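Local coordinates for Ras-related protein Rab-7L1 (Homo sapiens, PDB 6HH2) that acts as a GTP-binding molecular switch in vesicle trafficking, maintaining the endosome-trans-Golgi network and recruiting the kinase LRRK2 to the Golgi and stimulating its activity, at residues 102-106 with 145-151; 54-60 with 173-177. The protein carries 4 engineered substitutions. All coordinates share one frame; numbering follows the deposited sequence.

Interaction 1 (102-106 with 145-151)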
# COMPACT_ATOMS: atom_id res chain seq x y z
N SER A 102 -2.98 -6.83 10.65
CA SER A 102 -2.46 -5.54 10.17
C SER A 102 -1.66 -4.85 11.25
O SER A 102 -0.77 -4.04 10.94
CB SER A 102 -3.63 -4.64 9.75
OG SER A 102 -4.30 -5.25 8.70
N GLN A 103 -1.93 -5.16 12.53
CA GLN A 103 -1.12 -4.61 13.61
C GLN A 103 0.29 -5.19 13.56
O GLN A 103 1.29 -4.47 13.78
CB GLN A 103 -1.75 -4.92 14.96
CG GLN A 103 -0.89 -4.39 16.12
CD GLN A 103 -1.45 -4.72 17.48
OE1 GLN A 103 -1.71 -5.87 17.79
NE2 GLN A 103 -1.68 -3.69 18.29
N ARG A 104 0.39 -6.48 13.27
CA ARG A 104 1.73 -7.08 13.16
C ARG A 104 2.47 -6.52 11.94
O ARG A 104 3.69 -6.26 12.02
CB ARG A 104 1.62 -8.61 13.07
CG ARG A 104 1.09 -9.27 14.33
CD ARG A 104 1.11 -10.82 14.14
NE ARG A 104 0.58 -11.46 15.33
CZ ARG A 104 1.32 -12.20 16.14
NH1 ARG A 104 2.61 -12.40 15.85
NH2 ARG A 104 0.78 -12.77 17.22
N TRP A 105 1.76 -6.35 10.81
CA TRP A 105 2.42 -5.73 9.67
C TRP A 105 2.94 -4.34 10.02
O TRP A 105 4.05 -3.96 9.64
CB TRP A 105 1.45 -5.65 8.50
CG TRP A 105 1.15 -6.98 7.81
CD1 TRP A 105 -0.03 -7.66 7.80
CD2 TRP A 105 2.06 -7.73 7.00
NE1 TRP A 105 0.08 -8.81 7.01
CE2 TRP A 105 1.35 -8.84 6.50
CE3 TRP A 105 3.38 -7.51 6.61
CZ2 TRP A 105 1.95 -9.81 5.68
CZ3 TRP A 105 4.01 -8.50 5.79
CH2 TRP A 105 3.25 -9.60 5.30
N LYS A 106 2.13 -3.54 10.73
CA LYS A 106 2.57 -2.18 11.04
C LYS A 106 3.74 -2.16 12.01
O LYS A 106 4.71 -1.39 11.82
CB LYS A 106 1.38 -1.41 11.64
CG LYS A 106 1.66 0.05 12.11
CD LYS A 106 2.17 0.89 10.96
CE LYS A 106 1.94 2.42 11.24
NZ LYS A 106 2.62 2.78 12.50
N PHE A 145 -8.42 1.44 15.99
CA PHE A 145 -7.24 0.63 15.69
C PHE A 145 -6.21 1.43 14.90
O PHE A 145 -5.01 1.38 15.18
CB PHE A 145 -7.72 -0.60 14.90
CG PHE A 145 -6.66 -1.49 14.37
CD1 PHE A 145 -6.08 -1.21 13.14
CD2 PHE A 145 -6.33 -2.66 15.05
CE1 PHE A 145 -5.15 -2.06 12.57
CE2 PHE A 145 -5.39 -3.56 14.46
CZ PHE A 145 -4.80 -3.21 13.23
N SER A 146 -6.67 2.21 13.91
CA SER A 146 -5.73 2.98 13.11
C SER A 146 -4.98 3.97 14.00
O SER A 146 -3.75 4.13 13.87
CB SER A 146 -6.57 3.67 12.03
OG SER A 146 -5.78 4.45 11.14
N LYS A 147 -5.69 4.67 14.88
CA LYS A 147 -5.05 5.62 15.78
C LYS A 147 -4.14 4.92 16.78
O LYS A 147 -3.01 5.38 17.02
CB LYS A 147 -6.12 6.41 16.50
CG LYS A 147 -6.75 7.49 15.55
CD LYS A 147 -8.03 7.93 16.12
CE LYS A 147 -8.52 9.18 15.33
NZ LYS A 147 -9.88 9.56 15.78
N GLU A 148 -4.59 3.81 17.38
CA GLU A 148 -3.77 3.18 18.42
C GLU A 148 -2.47 2.65 17.82
O GLU A 148 -1.44 2.65 18.51
CB GLU A 148 -4.55 2.03 19.04
CG GLU A 148 -5.61 2.46 20.07
CD GLU A 148 -6.46 1.27 20.49
OE1 GLU A 148 -6.14 0.14 20.04
OE2 GLU A 148 -7.43 1.44 21.27
N ASN A 149 -2.48 2.27 16.55
CA ASN A 149 -1.31 1.67 15.93
C ASN A 149 -0.48 2.64 15.09
O ASN A 149 0.42 2.21 14.36
CB ASN A 149 -1.69 0.40 15.14
CG ASN A 149 -2.14 -0.69 16.08
OD1 ASN A 149 -1.35 -1.16 16.90
ND2 ASN A 149 -3.43 -1.02 16.07
N GLY A 150 -0.81 3.94 15.14
CA GLY A 150 0.06 4.90 14.50
C GLY A 150 -0.00 4.97 13.00
O GLY A 150 0.96 5.41 12.38
N PHE A 151 -1.12 4.56 12.40
CA PHE A 151 -1.26 4.70 10.96
C PHE A 151 -1.45 6.16 10.59
O PHE A 151 -1.97 6.97 11.38
CB PHE A 151 -2.47 3.93 10.46
CG PHE A 151 -2.25 2.45 10.40
CD1 PHE A 151 -2.50 1.64 11.50
CD2 PHE A 151 -1.84 1.90 9.20
CE1 PHE A 151 -2.27 0.23 11.43
CE2 PHE A 151 -1.59 0.48 9.13
CZ PHE A 151 -1.85 -0.30 10.23

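Interaction 2 (54-60 with 173-177)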
# COMPACT_ATOMS: atom_id res chain seq x y z
N TRP A 54 3.35 15.22 -12.98
CA TRP A 54 3.06 15.98 -11.77
C TRP A 54 2.94 17.47 -12.04
O TRP A 54 2.05 18.12 -11.50
CB TRP A 54 4.16 15.74 -10.71
CG TRP A 54 3.84 16.39 -9.38
CD1 TRP A 54 4.46 17.48 -8.79
CD2 TRP A 54 2.82 15.97 -8.48
NE1 TRP A 54 3.86 17.75 -7.59
CE2 TRP A 54 2.87 16.83 -7.36
CE3 TRP A 54 1.89 14.95 -8.50
CZ2 TRP A 54 1.99 16.69 -6.29
CZ3 TRP A 54 1.02 14.81 -7.42
CH2 TRP A 54 1.09 15.66 -6.35
N SER A 55 3.80 18.00 -12.89
CA SER A 55 3.74 19.40 -13.30
C SER A 55 4.34 19.48 -14.69
O SER A 55 4.74 18.47 -15.27
CB SER A 55 4.52 20.27 -12.31
OG SER A 55 5.91 20.04 -12.44
N ASP A 56 4.45 20.70 -15.24
CA ASP A 56 5.03 20.79 -16.58
C ASP A 56 6.45 20.23 -16.66
O ASP A 56 6.87 19.81 -17.75
CB ASP A 56 4.92 22.20 -17.20
CG ASP A 56 5.53 23.28 -16.36
OD1 ASP A 56 6.02 22.99 -15.25
OD2 ASP A 56 5.52 24.45 -16.82
N TYR A 57 7.21 20.15 -15.56
CA TYR A 57 8.59 19.69 -15.67
C TYR A 57 8.91 18.51 -14.76
O TYR A 57 10.08 18.10 -14.70
CB TYR A 57 9.61 20.82 -15.46
CG TYR A 57 9.73 21.19 -14.00
CD1 TYR A 57 8.71 21.90 -13.37
CD2 TYR A 57 10.83 20.79 -13.24
CE1 TYR A 57 8.78 22.22 -12.03
CE2 TYR A 57 10.91 21.12 -11.88
CZ TYR A 57 9.88 21.83 -11.29
OH TYR A 57 9.90 22.17 -9.96
N GLU A 58 7.92 17.96 -14.06
CA GLU A 58 8.15 16.88 -13.10
C GLU A 58 7.24 15.70 -13.36
O GLU A 58 6.06 15.87 -13.65
CB GLU A 58 7.79 17.31 -11.69
CG GLU A 58 8.54 18.55 -11.21
CD GLU A 58 7.91 19.09 -9.95
OE1 GLU A 58 6.89 19.82 -10.02
OE2 GLU A 58 8.38 18.73 -8.88
N ILE A 59 7.78 14.50 -13.18
CA ILE A 59 6.93 13.32 -13.13
C ILE A 59 7.11 12.65 -11.76
O ILE A 59 8.11 12.87 -11.05
CB ILE A 59 7.24 12.34 -14.27
CG1 ILE A 59 8.68 11.86 -14.18
CG2 ILE A 59 6.91 12.94 -15.66
CD1 ILE A 59 8.91 10.57 -14.96
N VAL A 60 6.11 11.86 -11.38
CA VAL A 60 6.14 10.96 -10.22
C VAL A 60 6.13 9.54 -10.74
O VAL A 60 5.30 9.19 -11.60
CB VAL A 60 4.90 11.19 -9.34
CG1 VAL A 60 4.76 10.06 -8.32
CG2 VAL A 60 5.02 12.56 -8.63
N ILE A 173 0.27 9.67 -2.54
CA ILE A 173 1.30 10.32 -3.36
C ILE A 173 1.55 11.73 -2.89
O ILE A 173 2.71 12.19 -2.82
CB ILE A 173 0.88 10.32 -4.84
CG1 ILE A 173 0.86 8.89 -5.35
CG2 ILE A 173 1.83 11.22 -5.71
CD1 ILE A 173 0.19 8.77 -6.78
N GLU A 174 0.48 12.47 -2.61
CA GLU A 174 0.67 13.85 -2.21
C GLU A 174 1.42 13.93 -0.89
O GLU A 174 2.26 14.81 -0.70
CB GLU A 174 -0.66 14.59 -2.20
CG GLU A 174 -1.33 14.55 -3.61
CD GLU A 174 -2.54 15.42 -3.74
OE1 GLU A 174 -2.76 16.22 -2.81
OE2 GLU A 174 -3.26 15.37 -4.77
N LYS A 175 1.19 12.95 -0.01
CA LYS A 175 1.95 12.93 1.25
C LYS A 175 3.42 12.59 1.02
O LYS A 175 4.30 13.15 1.67
CB LYS A 175 1.31 11.92 2.21
CG LYS A 175 2.10 11.75 3.54
CD LYS A 175 2.00 13.01 4.38
CE LYS A 175 0.71 13.00 5.19
NZ LYS A 175 0.75 14.19 6.10
N MET A 176 3.69 11.64 0.14
CA MET A 176 5.09 11.30 -0.16
C MET A 176 5.81 12.48 -0.79
O MET A 176 6.99 12.72 -0.51
CB MET A 176 5.16 10.08 -1.08
CG MET A 176 4.69 8.77 -0.37
SD MET A 176 5.00 7.31 -1.36
CE MET A 176 3.89 7.57 -2.80
N MET A 177 5.10 13.26 -1.63
CA MET A 177 5.71 14.47 -2.18
C MET A 177 6.01 15.50 -1.08
O MET A 177 7.08 16.12 -1.06
CB MET A 177 4.80 15.07 -3.26
CG MET A 177 4.78 14.23 -4.55
SD MET A 177 6.34 14.33 -5.43
CE MET A 177 6.26 15.98 -6.13

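Interaction 1 (102-106 with 145-151)
Lys106 meets Phe151 on the inner side of this contact, where helix 96-112 lies beside the end of helix 139-148. Its aliphatic stem runs past the ring: CB approaches Phe151 CZ at 3.7 Å, and CG sits over one face in a CH-pi contact, 3.9 Å above the ring plane and displaced toward the rim. Ser102, small enough for this depth, sets its CB 3.9 Å from Phe145 CZ. The edge of the Phe145 ring turns to the helix backbone, with CZ 3.5 Å from Gln103 N. Both phenylalanines also touch Leu125 of strand 123-128, so this side continues into the sheet.

Toward the surface packing gives way to polar bonds. Gln103 keeps its CB beside the Phe145 ring and extends, its CG anti to the backbone N (chi1 178°), and NE2 donates to Asn149 OD1 at 2.9 Å; the bond is nearly straight (161°) and falls on a lone pair in the carbonyl plane. The two amides stand almost perpendicular, 89° apart. The amide nitrogen of Asn149 folds back over its own helix, with ND2 3.4 Å above the centre of the Phe145 ring and weakly bonded to Phe145 O.

Gly150, with positive phi, is the C-prime residue of a Schellman motif that ends helix 139-148. Lys106, bent at chi2 and chi4, delivers NZ to this turn. Its charge is paired with Asp110 one turn further along its own helix, and the same NZ also bonds Asn149 O at 2.9 Å and, weakly, Gly150 O at 3.1 Å. Lysine thus offers an apolar stem to a phenylalanine and a charged tip to a carboxylate and to carbonyls beyond a helix end, which together would probably favour the positive charge, with the helix dipole adding to this.

Interaction 2 (54-60 with 173-177)
Glu58 O is gripped by two backbone amides, Trp54 N at 2.9 Å and Ser55 N at 3.2 Å, which reach it from the same face of its carbonyl plane. The turn they close is tied again by side chains: Ser55 OG donates to Glu58 OE1 at 2.6 Å, on the anti lone pair of that oxygen, while the other carboxylate oxygen bonds His9. A short serine and a longer glutamate suit this strap across the tight turn.

From this braced hairpin Trp54 projects toward helix 165-178, its CG anti to the backbone N (chi1 -174°). Met177 meets it with a side chain that bends at both chi2 and chi3, laying the methyl CE over one face of the indole. CE lies 3.3 Å from Trp54 NE1 and makes a CH-pi contact with the five-membered ring. The sulfur stands farther above that ring, 4.8 Å from its centroid, in a Met-aromatic contact. The flexible thioether can follow the indole surface and still meet the strand: the Val60 and Met177 side chains reach toward each other tip to tip, with Val60 CG2 3.9 Å from Met177 SD.

Glu174 comes to the indole's rim instead: its CG lies in the ring plane, 3.8 Å from Trp54 CH2, and its carboxylate pairs with Arg170. Deeper in, the beta-branch of Ile173 puts its methyl CG2 where it meets both Trp54 CZ3 and Val60 CG1. The arrangement is that of the Ras-like G domain, in which the C-terminal helix packs on the sheet beside the interswitch hairpin of strands 48-55 and 58-66.

The two contacts serve different parts of one G domain: their centres are 27 Å apart, and their nearest atoms stay about 9 Å from each other without touching. Interaction 1 joins two helices that follow the hairpin in the chain, and it is nested within the loop that interaction 2 closes between the early strands and the C-terminal helix. In the Ras-like fold these helices lie on one face of the central sheet and the C-terminal helix on the other. Both contacts lie away from the nucleotide site, although the Ser102 side chain of interaction 1 is about 11 Å from the bound GDP.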